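Local coordinates for protein sialyltransferase 0160 (Photobacterium damselae, PDB 4R84) that probably transfers sialic acid from CMP-sialic acid to galactoside acceptors, as a GT-B glycosyltransferase, and is bound here to a 3-fluoro analogue of that donor, at residues I360-A368 against Q378-N386; D401-A409 against F421-I431. All blocks are in the same frame, centred on the assembly; numbering follows the deposited sequence.

In the fold
Both contacts involve one four-stranded parallel sheet, ordered 425-427, 401-405, 358-362, 445-447, and their centres lie about 12 Å apart. They come in series along the chain: contact 1 joins strand 358-362 to helix 373-388, the chain continues into strand 401-405, and contact 2 pairs that strand with 425-427 after helix 412-419. Two consecutive beta-alpha-beta units result. Strands 358-362 and 401-405 are neighbours, with probable backbone hydrogen bonds from K405 N to F361 O and from G363 N to K405 O, each 2.9 Å. Both contacts run out at the C-terminal ends of their strands, where G363, K405 and H407 meet the donor, as in Rossmann-like sheets.

Contact 1: I360-A368 against Q378-N386; sequences IFTGTTTWA and QQQVNVINN. With CSF (cytidine-5'-monophosphate-3-fluoro-N-acetyl-neuraminic acid), chain E.
The first strand-to-helix step of a beta-alpha-beta unit packs here, with strand 360-362 and helix 378-386 running roughly antiparallel, with 149° between their N-to-C directions and their axes 10.2 Å apart at closest approach. F361 and I384 form its apolar part. With CG anti to the backbone N, F361 reaches the helix, and I384 CG1 sits over one ring face, 3.7 Å from the centroid and only 11° off the ring normal: a CH-pi contact. V383 CG1 instead meets the ring edge at CE1, 3.8 Å away, so the ring is bounded on a face and along its rim. I417 of helix 412-419 touches I384 as well.

Where the strand gives way to loop, Q380 takes over. Its extended chain crosses T364 at about a right angle and delivers the amide to the backbone, bonding one residue twice. T364 N donates to Q380 OE1 over 2.8 Å, nearly straight at 165°, while Q380 NE2 returns a bond of 3.2 Å to T364 O. That acceptor lies close to the amide plane of Q380, although the donor stands well above the carbonyl plane of T364. Y376 O also accepts from Q380 NE2; with three bonds on its two polar ends, the amide has little freedom to flip. Farther along, W367 turns the edge of its indole to the helix, CH2 lying 3.8 Å from Q379 CB, and its NE1 is bonded to the terminal carboxylate of A503.

The loop so fixed starts at the ligand: CSF N4 donates to G363 O at 2.9 Å. A helix packed against a strand whose following loop binds the nucleotide is characteristic of Rossmann-like domains in GT-B glycosyltransferases.

Contact 2: D401-A409 against F421-I431; sequences DLFFKGHPA and FPDMINIPAKI. With CA (calcium ion), chain F; CSF (cytidine-5'-monophosphate-3-fluoro-N-acetyl-neuraminic acid), chain E.
Parallel strands 401-405 and 425-427 meet side by side in a beta-alpha-beta crossover, their axes 4.7 Å apart at closest approach. Backbone bonds set the register: I425 N to L402 O, F404 N to I425 O and I427 N to F404 O.

On the face of F403 and I425 the ring and the branched chain lie side by side: F403 CD2 rests 3.7 Å from I425 CB, with I425 CG2 and CD1 following the same side of the ring. On the other face M424 bends at chi3 (62°), folding its methyl CE to 3.6 Å from F404 CB; its sulfur makes an oblique Met-aromatic contact with the F404 ring. L402 CB backs onto M424 CG, and L402 CD2 touches F421 CD2 at 4.1 Å. A429 CB packs against G406 O and H407 O together, both 3.5 Å away and on the same side of the methyl.

K405 is bent at chi2 (46°) and chi4, curling NZ among four oxygens. Its three hydrogens serve G406 O at 2.9 Å, A429 O, and CSF O2 at 2.8 Å; the approach to I431 O is weak and at best shared. H407 NE2 donates to the sialyl carboxylate oxygen OAA, 3.0 Å away, while D401 OD2 ligates calcium at the far end. The whole is a parallel beta-alpha-beta crossover whose strand end supplies K405 and H407 to the CMP-sialic acid analogue.

Contact 1: I360-A368 against Q378-N386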
loop_
_atom_site.group_PDB
_atom_site.type_symbol
_atom_site.label_atom_id
_atom_site.label_comp_id
_atom_site.label_asym_id
_atom_site.label_seq_id
_atom_site.Cartn_x
_atom_site.Cartn_y
_atom_site.Cartn_z
ATOM N N ILE A 360 -12.518 19.956 8.661
ATOM C CA ILE A 360 -11.305 20.244 7.916
ATOM C C ILE A 360 -11.628 20.799 6.546
ATOM O O ILE A 360 -12.322 20.157 5.754
ATOM C CB ILE A 360 -10.428 18.992 7.718
ATOM C CG1 ILE A 360 -9.908 18.486 9.049
ATOM C CG2 ILE A 360 -9.271 19.330 6.789
ATOM C CD1 ILE A 360 -9.088 17.195 8.902
ATOM N N PHE A 361 -11.096 21.982 6.260
ATOM C CA PHE A 361 -11.130 22.520 4.912
ATOM C C PHE A 361 -9.894 22.052 4.149
ATOM O O PHE A 361 -8.772 22.257 4.610
ATOM C CB PHE A 361 -11.182 24.053 4.925
ATOM C CG PHE A 361 -11.083 24.670 3.555
ATOM C CD1 PHE A 361 -12.202 24.769 2.753
ATOM C CD2 PHE A 361 -9.873 25.150 3.069
ATOM C CE1 PHE A 361 -12.122 25.338 1.487
ATOM C CE2 PHE A 361 -9.787 25.715 1.796
ATOM C CZ PHE A 361 -10.916 25.804 1.011
ATOM N N THR A 362 -10.105 21.474 2.969
ATOM C CA THR A 362 -8.967 21.032 2.164
ATOM C C THR A 362 -8.608 22.084 1.117
ATOM O O THR A 362 -9.384 22.352 0.190
ATOM C CB THR A 362 -9.262 19.699 1.461
ATOM O OG1 THR A 362 -10.391 19.850 0.605
ATOM C CG2 THR A 362 -9.577 18.609 2.483
ATOM N N GLY A 363 -7.429 22.678 1.252
ATOM C CA GLY A 363 -7.012 23.721 0.324
ATOM C C GLY A 363 -6.463 23.189 -0.991
ATOM O O GLY A 363 -6.239 21.994 -1.144
ATOM N N THR A 364 -6.262 24.080 -1.958
ATOM C CA THR A 364 -5.565 23.707 -3.187
ATOM C C THR A 364 -4.521 24.756 -3.528
ATOM O O THR A 364 -4.279 25.674 -2.749
ATOM C CB THR A 364 -6.531 23.543 -4.368
ATOM O OG1 THR A 364 -5.844 22.912 -5.462
ATOM C CG2 THR A 364 -7.081 24.909 -4.794
ATOM N N THR A 365 -3.888 24.610 -4.686
ATOM C CA THR A 365 -2.913 25.596 -5.120
ATOM C C THR A 365 -3.582 26.645 -6.001
ATOM O O THR A 365 -4.551 27.271 -5.592
ATOM C CB THR A 365 -1.733 24.938 -5.876
ATOM O OG1 THR A 365 -2.241 24.129 -6.945
ATOM C CG2 THR A 365 -0.947 24.058 -4.936
ATOM N N THR A 366 -3.058 26.849 -7.197
ATOM C CA THR A 366 -3.660 27.781 -8.147
ATOM C C THR A 366 -4.356 26.962 -9.225
ATOM O O THR A 366 -4.109 25.760 -9.352
ATOM C CB THR A 366 -2.604 28.708 -8.770
ATOM O OG1 THR A 366 -1.595 27.909 -9.401
ATOM C CG2 THR A 366 -1.943 29.552 -7.704
ATOM N N TRP A 367 -5.252 27.591 -9.981
ATOM C CA TRP A 367 -5.887 26.907 -11.095
ATOM C C TRP A 367 -5.964 27.847 -12.304
ATOM O O TRP A 367 -5.251 28.851 -12.360
ATOM C CB TRP A 367 -7.274 26.363 -10.682
ATOM C CG TRP A 367 -8.228 27.378 -10.107
ATOM C CD1 TRP A 367 -9.140 28.120 -10.805
ATOM C CD2 TRP A 367 -8.399 27.738 -8.723
ATOM N NE1 TRP A 367 -9.853 28.917 -9.954
ATOM C CE2 TRP A 367 -9.423 28.705 -8.670
ATOM C CE3 TRP A 367 -7.791 27.335 -7.530
ATOM C CZ2 TRP A 367 -9.846 29.293 -7.470
ATOM C CZ3 TRP A 367 -8.217 27.920 -6.331
ATOM C CH2 TRP A 367 -9.236 28.886 -6.316
ATOM N N ALA A 368 -6.799 27.521 -13.284
ATOM C CA ALA A 368 -6.818 28.282 -14.527
ATOM C C ALA A 368 -7.279 29.726 -14.323
ATOM O O ALA A 368 -7.867 30.060 -13.294
ATOM C CB ALA A 368 -7.698 27.574 -15.549
ATOM N N GLN A 378 -7.681 34.062 -2.048
ATOM C CA GLN A 378 -8.901 34.765 -1.662
ATOM C C GLN A 378 -10.160 33.968 -2.002
ATOM O O GLN A 378 -11.132 33.990 -1.244
ATOM C CB GLN A 378 -8.959 36.152 -2.312
ATOM C CG GLN A 378 -10.209 36.974 -1.939
ATOM C CD GLN A 378 -10.366 37.184 -0.433
ATOM O OE1 GLN A 378 -9.414 37.545 0.259
ATOM N NE2 GLN A 378 -11.579 36.979 0.073
ATOM N N GLN A 379 -10.156 33.267 -3.132
ATOM C CA GLN A 379 -11.315 32.472 -3.492
ATOM C C GLN A 379 -11.561 31.374 -2.472
ATOM O O GLN A 379 -12.708 31.063 -2.143
ATOM C CB GLN A 379 -11.160 31.863 -4.880
ATOM C CG GLN A 379 -11.065 32.894 -5.992
ATOM C CD GLN A 379 -12.071 34.022 -5.809
ATOM O OE1 GLN A 379 -13.269 33.817 -5.934
ATOM N NE2 GLN A 379 -11.570 35.232 -5.558
ATOM N N GLN A 380 -10.478 30.803 -1.946
ATOM C CA GLN A 380 -10.610 29.730 -0.971
ATOM C C GLN A 380 -11.095 30.290 0.356
ATOM O O GLN A 380 -11.922 29.669 1.029
ATOM C CB GLN A 380 -9.293 28.980 -0.832
ATOM C CG GLN A 380 -8.869 28.353 -2.173
ATOM C CD GLN A 380 -7.593 27.538 -2.072
ATOM O OE1 GLN A 380 -7.531 26.538 -1.356
ATOM N NE2 GLN A 380 -6.564 27.974 -2.778
ATOM N N VAL A 381 -10.616 31.481 0.714
ATOM C CA VAL A 381 -11.138 32.175 1.888
ATOM C C VAL A 381 -12.637 32.423 1.719
ATOM O O VAL A 381 -13.426 32.217 2.647
ATOM C CB VAL A 381 -10.402 33.508 2.138
ATOM C CG1 VAL A 381 -11.086 34.290 3.245
ATOM C CG2 VAL A 381 -8.955 33.228 2.535
ATOM N N ASN A 382 -13.043 32.819 0.516
ATOM C CA ASN A 382 -14.466 33.031 0.241
ATOM C C ASN A 382 -15.243 31.734 0.445
ATOM O O ASN A 382 -16.337 31.748 1.009
ATOM C CB ASN A 382 -14.683 33.547 -1.178
ATOM C CG ASN A 382 -14.124 34.943 -1.388
ATOM O OD1 ASN A 382 -13.777 35.639 -0.433
ATOM N ND2 ASN A 382 -14.048 35.363 -2.649
ATOM N N VAL A 383 -14.684 30.609 -0.007
ATOM C CA VAL A 383 -15.346 29.321 0.199
ATOM C C VAL A 383 -15.546 29.024 1.693
ATOM O O VAL A 383 -16.619 28.596 2.114
ATOM C CB VAL A 383 -14.568 28.140 -0.454
ATOM C CG1 VAL A 383 -15.248 26.816 -0.114
ATOM C CG2 VAL A 383 -14.515 28.316 -1.958
ATOM N N ILE A 384 -14.512 29.226 2.501
ATOM C CA ILE A 384 -14.636 28.959 3.933
ATOM C C ILE A 384 -15.674 29.881 4.581
ATOM O O ILE A 384 -16.480 29.448 5.404
ATOM C CB ILE A 384 -13.299 29.146 4.653
ATOM C CG1 ILE A 384 -12.252 28.228 4.020
ATOM C CG2 ILE A 384 -13.460 28.869 6.162
ATOM C CD1 ILE A 384 -10.834 28.525 4.464
ATOM N N ASN A 385 -15.634 31.159 4.207
ATOM C CA ASN A 385 -16.600 32.125 4.717
ATOM C C ASN A 385 -18.027 31.681 4.444
ATOM O O ASN A 385 -18.888 31.778 5.319
ATOM C CB ASN A 385 -16.345 33.509 4.118
ATOM C CG ASN A 385 -15.219 34.238 4.818
ATOM O OD1 ASN A 385 -15.018 34.064 6.018
ATOM N ND2 ASN A 385 -14.475 35.054 4.073
ATOM N N ASN A 386 -18.275 31.175 3.240
ATOM C CA ASN A 386 -19.596 30.646 2.909
ATOM C C ASN A 386 -19.941 29.436 3.755
ATOM O O ASN A 386 -21.085 29.271 4.172
ATOM C CB ASN A 386 -19.675 30.269 1.430
ATOM C CG ASN A 386 -19.772 31.471 0.520
ATOM O OD1 ASN A 386 -19.398 32.584 0.893
ATOM N ND2 ASN A 386 -20.265 31.251 -0.691
HETATM C C5A CSF E . -4.730 17.175 -10.650
HETATM C C4A CSF E . -3.634 16.192 -10.260
HETATM C C2A CSF E . -3.248 17.550 -8.159
HETATM O O6A CSF E . -4.333 18.386 -8.604
HETATM C C6A CSF E . -5.339 17.735 -9.371
HETATM C C3A CSF E . -2.585 16.867 -9.369
HETATM O O4A CSF E . -3.023 15.686 -11.455
HETATM N N5A CSF E . -5.748 16.489 -11.414
HETATM C C7A CSF E . -6.387 18.775 -9.715
HETATM C C8A CSF E . -7.012 19.330 -8.448
HETATM C C9A CSF E . -8.204 20.216 -8.789
HETATM O O9A CSF E . -8.767 20.671 -7.560
HETATM O O8A CSF E . -7.475 18.229 -7.667
HETATM O O7A CSF E . -5.770 19.852 -10.424
HETATM C C1A CSF E . -2.231 18.416 -7.445
HETATM O OBA CSF E . -1.262 17.862 -6.888
HETATM O OAA CSF E . -2.371 19.662 -7.438
HETATM O O1A CSF E . -3.659 16.514 -7.266
HETATM O O2A CSF E . -5.503 15.371 -6.042
HETATM N N1 CSF E . -3.259 16.937 -0.779
HETATM C C2 CSF E . -3.340 17.137 0.608
HETATM N N3 CSF E . -4.084 18.155 1.099
HETATM C C4 CSF E . -4.749 18.962 0.245
HETATM C C5 CSF E . -4.665 18.779 -1.135
HETATM C C6 CSF E . -3.889 17.741 -1.639
HETATM C "C3'" CSF E . -3.524 14.298 -2.616
HETATM C "C2'" CSF E . -3.079 14.499 -1.191
HETATM C "C1'" CSF E . -2.397 15.846 -1.261
HETATM O "O4'" CSF E . -2.035 16.070 -2.626
HETATM C "C4'" CSF E . -2.377 14.911 -3.385
HETATM P PA CSF E . -4.646 16.611 -5.985
HETATM O "O5'" CSF E . -3.722 16.354 -4.721
HETATM C "C5'" CSF E . -2.749 15.322 -4.793
HETATM O "O3'" CSF E . -3.751 12.924 -2.905
HETATM O "O2'" CSF E . -2.070 13.541 -0.845
HETATM N N4 CSF E . -5.495 19.982 0.734
HETATM O O2 CSF E . -2.712 16.363 1.379
HETATM O O3A CSF E . -5.265 17.973 -5.821
HETATM C C10 CSF E . -6.185 16.919 -12.601
HETATM O O10 CSF E . -5.692 17.878 -13.178
HETATM C C11 CSF E . -7.344 16.153 -13.176
HETATM F F3A CSF E . -1.897 17.821 -10.081
#

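Contact 2: D401-A409 against F421-I431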
loop_
_atom_site.group_PDB
_atom_site.type_symbol
_atom_site.label_atom_id
_atom_site.label_comp_id
_atom_site.label_asym_id
_atom_site.label_seq_id
_atom_site.Cartn_x
_atom_site.Cartn_y
_atom_site.Cartn_z
ATOM N N ASP A 401 -15.585 23.531 14.880
ATOM C CA ASP A 401 -14.227 24.041 15.013
ATOM C C ASP A 401 -13.507 23.921 13.673
ATOM O O ASP A 401 -13.594 22.877 13.011
ATOM C CB ASP A 401 -13.453 23.277 16.085
ATOM C CG ASP A 401 -14.031 23.462 17.462
ATOM O OD1 ASP A 401 -14.496 24.589 17.769
ATOM O OD2 ASP A 401 -13.992 22.491 18.247
ATOM N N LEU A 402 -12.794 24.975 13.280
ATOM C CA LEU A 402 -12.128 25.020 11.978
ATOM C C LEU A 402 -10.694 24.512 12.023
ATOM O O LEU A 402 -9.898 24.888 12.887
ATOM C CB LEU A 402 -12.141 26.431 11.369
ATOM C CG LEU A 402 -13.440 27.037 10.799
ATOM C CD1 LEU A 402 -14.669 26.843 11.666
ATOM C CD2 LEU A 402 -13.214 28.510 10.492
ATOM N N PHE A 403 -10.409 23.630 11.076
ATOM C CA PHE A 403 -9.083 23.080 10.831
ATOM C C PHE A 403 -8.763 23.264 9.354
ATOM O O PHE A 403 -9.659 23.212 8.503
ATOM C CB PHE A 403 -9.020 21.599 11.201
ATOM C CG PHE A 403 -9.115 21.335 12.676
ATOM C CD1 PHE A 403 -10.340 21.381 13.337
ATOM C CD2 PHE A 403 -7.977 21.017 13.401
ATOM C CE1 PHE A 403 -10.419 21.131 14.702
ATOM C CE2 PHE A 403 -8.052 20.770 14.762
ATOM C CZ PHE A 403 -9.269 20.832 15.412
ATOM N N PHE A 404 -7.491 23.469 9.052
ATOM C CA PHE A 404 -7.060 23.697 7.684
ATOM C C PHE A 404 -6.058 22.651 7.265
ATOM O O PHE A 404 -5.035 22.471 7.925
ATOM C CB PHE A 404 -6.439 25.097 7.553
ATOM C CG PHE A 404 -5.890 25.403 6.183
ATOM C CD1 PHE A 404 -6.697 25.306 5.062
ATOM C CD2 PHE A 404 -4.587 25.869 6.026
ATOM C CE1 PHE A 404 -6.207 25.611 3.798
ATOM C CE2 PHE A 404 -4.086 26.184 4.768
ATOM C CZ PHE A 404 -4.893 26.056 3.642
ATOM N N LYS A 405 -6.341 21.941 6.174
ATOM C CA LYS A 405 -5.312 21.075 5.587
ATOM C C LYS A 405 -4.944 21.650 4.233
ATOM O O LYS A 405 -5.655 21.455 3.236
ATOM C CB LYS A 405 -5.783 19.620 5.469
ATOM C CG LYS A 405 -4.749 18.693 4.789
ATOM C CD LYS A 405 -3.379 18.949 5.373
ATOM C CE LYS A 405 -2.322 18.031 4.787
ATOM N NZ LYS A 405 -1.934 18.242 3.359
ATOM N N GLY A 406 -3.858 22.415 4.218
ATOM C CA GLY A 406 -3.422 23.042 2.995
ATOM C C GLY A 406 -2.826 22.047 2.024
ATOM O O GLY A 406 -2.373 20.952 2.414
ATOM N N HIS A 407 -2.817 22.424 0.749
ATOM C CA HIS A 407 -2.120 21.644 -0.274
ATOM C C HIS A 407 -0.624 21.708 0.013
ATOM O O HIS A 407 -0.106 22.746 0.407
ATOM C CB HIS A 407 -2.438 22.198 -1.674
ATOM C CG HIS A 407 -2.011 21.313 -2.806
ATOM N ND1 HIS A 407 -0.690 21.140 -3.166
ATOM C CD2 HIS A 407 -2.739 20.576 -3.680
ATOM C CE1 HIS A 407 -0.621 20.330 -4.209
ATOM N NE2 HIS A 407 -1.848 19.976 -4.542
ATOM N N PRO A 408 0.081 20.585 -0.155
ATOM C CA PRO A 408 1.521 20.595 0.136
ATOM C C PRO A 408 2.304 21.629 -0.678
ATOM O O PRO A 408 3.353 22.084 -0.226
ATOM C CB PRO A 408 1.967 19.169 -0.223
ATOM C CG PRO A 408 0.836 18.590 -1.075
ATOM C CD PRO A 408 -0.414 19.256 -0.563
ATOM N N ALA A 409 1.809 21.982 -1.861
ATOM C CA ALA A 409 2.516 22.920 -2.735
ATOM C C ALA A 409 1.937 24.331 -2.648
ATOM O O ALA A 409 2.209 25.184 -3.509
ATOM C CB ALA A 409 2.487 22.414 -4.173
ATOM N N PHE A 421 -8.314 33.327 9.292
ATOM C CA PHE A 421 -9.176 32.737 10.306
ATOM C C PHE A 421 -8.356 32.477 11.558
ATOM O O PHE A 421 -7.705 31.446 11.680
ATOM C CB PHE A 421 -9.819 31.440 9.785
ATOM C CG PHE A 421 -10.644 31.644 8.549
ATOM C CD1 PHE A 421 -10.069 31.590 7.295
ATOM C CD2 PHE A 421 -11.994 31.947 8.647
ATOM C CE1 PHE A 421 -10.815 31.820 6.158
ATOM C CE2 PHE A 421 -12.749 32.169 7.507
ATOM C CZ PHE A 421 -12.157 32.109 6.262
ATOM N N PRO A 422 -8.356 33.450 12.477
ATOM C CA PRO A 422 -7.515 33.457 13.678
ATOM C C PRO A 422 -7.632 32.197 14.542
ATOM O O PRO A 422 -6.641 31.795 15.144
ATOM C CB PRO A 422 -8.018 34.684 14.441
ATOM C CG PRO A 422 -8.532 35.596 13.364
ATOM C CD PRO A 422 -9.172 34.676 12.370
ATOM N N ASP A 423 -8.812 31.588 14.622
ATOM C CA ASP A 423 -8.951 30.427 15.496
ATOM C C ASP A 423 -8.894 29.104 14.734
ATOM O O ASP A 423 -9.190 28.048 15.292
ATOM C CB ASP A 423 -10.276 30.500 16.247
ATOM C CG ASP A 423 -10.290 31.586 17.311
ATOM O OD1 ASP A 423 -9.217 31.936 17.855
ATOM O OD2 ASP A 423 -11.392 32.101 17.588
ATOM N N MET A 424 -8.453 29.154 13.483
ATOM C CA MET A 424 -8.357 27.953 12.668
ATOM C C MET A 424 -7.040 27.252 12.982
ATOM O O MET A 424 -5.999 27.889 13.093
ATOM C CB MET A 424 -8.481 28.276 11.177
ATOM C CG MET A 424 -8.590 27.029 10.271
ATOM S SD MET A 424 -9.064 27.430 8.566
ATOM C CE MET A 424 -7.704 28.441 8.040
ATOM N N ILE A 425 -7.111 25.945 13.204
ATOM C CA ILE A 425 -5.917 25.174 13.542
ATOM C C ILE A 425 -5.317 24.527 12.296
ATOM O O ILE A 425 -6.034 23.917 11.506
ATOM C CB ILE A 425 -6.233 24.107 14.604
ATOM C CG1 ILE A 425 -6.562 24.806 15.922
ATOM C CG2 ILE A 425 -5.017 23.171 14.785
ATOM C CD1 ILE A 425 -7.230 23.933 16.979
ATOM N N ASN A 426 -3.999 24.664 12.129
ATOM C CA ASN A 426 -3.302 24.124 10.961
ATOM C C ASN A 426 -2.926 22.648 11.099
ATOM O O ASN A 426 -2.444 22.226 12.144
ATOM C CB ASN A 426 -2.032 24.941 10.697
ATOM C CG ASN A 426 -1.406 24.636 9.351
ATOM O OD1 ASN A 426 -1.993 24.918 8.313
ATOM N ND2 ASN A 426 -0.185 24.095 9.363
ATOM N N ILE A 427 -3.174 21.871 10.044
ATOM C CA ILE A 427 -2.627 20.517 9.929
ATOM C C ILE A 427 -1.543 20.584 8.865
ATOM O O ILE A 427 -1.824 20.907 7.718
ATOM C CB ILE A 427 -3.710 19.472 9.559
ATOM C CG1 ILE A 427 -4.864 19.542 10.565
ATOM C CG2 ILE A 427 -3.117 18.046 9.475
ATOM C CD1 ILE A 427 -6.062 18.697 10.179
ATOM N N PRO A 428 -0.288 20.283 9.250
ATOM C CA PRO A 428 0.872 20.525 8.381
ATOM C C PRO A 428 0.652 20.059 6.945
ATOM O O PRO A 428 0.304 18.897 6.712
ATOM C CB PRO A 428 1.990 19.718 9.052
ATOM C CG PRO A 428 1.635 19.725 10.505
ATOM C CD PRO A 428 0.097 19.688 10.543
ATOM N N ALA A 429 0.813 20.983 6.006
ATOM C CA ALA A 429 0.499 20.727 4.610
ATOM C C ALA A 429 1.308 19.588 4.018
ATOM O O ALA A 429 0.865 18.944 3.063
ATOM C CB ALA A 429 0.704 22.003 3.782
ATOM N N LYS A 430 2.500 19.347 4.561
ATOM C CA LYS A 430 3.367 18.288 4.032
ATOM C C LYS A 430 2.768 16.876 4.179
ATOM O O LYS A 430 3.062 15.961 3.400
ATOM C CB LYS A 430 4.734 18.338 4.729
ATOM C CG LYS A 430 5.742 17.323 4.191
ATOM C CD LYS A 430 7.109 17.476 4.853
ATOM C CE LYS A 430 8.135 16.528 4.227
ATOM N NZ LYS A 430 9.525 16.804 4.706
ATOM N N ILE A 431 1.916 16.702 5.176
ATOM C CA ILE A 431 1.293 15.398 5.422
ATOM C C ILE A 431 0.304 15.071 4.307
ATOM O O ILE A 431 -0.529 15.896 3.961
ATOM C CB ILE A 431 0.563 15.388 6.771
ATOM C CG1 ILE A 431 1.539 15.823 7.872
ATOM C CG2 ILE A 431 -0.041 13.994 7.050
ATOM C CD1 ILE A 431 0.893 16.111 9.190
HETATM CA CA CA F . -13.535 20.176 18.681
HETATM C C5A CSF E . -4.730 17.175 -10.650
HETATM C C4A CSF E . -3.634 16.192 -10.260
HETATM C C2A CSF E . -3.248 17.550 -8.159
HETATM O O6A CSF E . -4.333 18.386 -8.604
HETATM C C6A CSF E . -5.339 17.735 -9.371
HETATM C C3A CSF E . -2.585 16.867 -9.369
HETATM O O4A CSF E . -3.023 15.686 -11.455
HETATM N N5A CSF E . -5.748 16.489 -11.414
HETATM C C7A CSF E . -6.387 18.775 -9.715
HETATM C C8A CSF E . -7.012 19.330 -8.448
HETATM C C9A CSF E . -8.204 20.216 -8.789
HETATM O O9A CSF E . -8.767 20.671 -7.560
HETATM O O8A CSF E . -7.475 18.229 -7.667
HETATM O O7A CSF E . -5.770 19.852 -10.424
HETATM C C1A CSF E . -2.231 18.416 -7.445
HETATM O OBA CSF E . -1.262 17.862 -6.888
HETATM O OAA CSF E . -2.371 19.662 -7.438
HETATM O O1A CSF E . -3.659 16.514 -7.266
HETATM O O2A CSF E . -5.503 15.371 -6.042
HETATM N N1 CSF E . -3.259 16.937 -0.779
HETATM C C2 CSF E . -3.340 17.137 0.608
HETATM N N3 CSF E . -4.084 18.155 1.099
HETATM C C4 CSF E . -4.749 18.962 0.245
HETATM C C5 CSF E . -4.665 18.779 -1.135
HETATM C C6 CSF E . -3.889 17.741 -1.639
HETATM C "C3'" CSF E . -3.524 14.298 -2.616
HETATM C "C2'" CSF E . -3.079 14.499 -1.191
HETATM C "C1'" CSF E . -2.397 15.846 -1.261
HETATM O "O4'" CSF E . -2.035 16.070 -2.626
HETATM C "C4'" CSF E . -2.377 14.911 -3.385
HETATM P PA CSF E . -4.646 16.611 -5.985
HETATM O "O5'" CSF E . -3.722 16.354 -4.721
HETATM C "C5'" CSF E . -2.749 15.322 -4.793
HETATM O "O3'" CSF E . -3.751 12.924 -2.905
HETATM O "O2'" CSF E . -2.070 13.541 -0.845
HETATM N N4 CSF E . -5.495 19.982 0.734
HETATM O O2 CSF E . -2.712 16.363 1.379
HETATM O O3A CSF E . -5.265 17.973 -5.821
HETATM C C10 CSF E . -6.185 16.919 -12.601
HETATM O O10 CSF E . -5.692 17.878 -13.178
HETATM C C11 CSF E . -7.344 16.153 -13.176
HETATM F F3A CSF E . -1.897 17.821 -10.081
HETATM O O HOH W 1 -10.237 25.427 15.599
HETATM O O HOH W 2 -1.981 23.034 6.139
HETATM O O HOH W 3 -14.396 18.075 19.204
HETATM O O HOH W 4 -11.315 21.532 18.744
#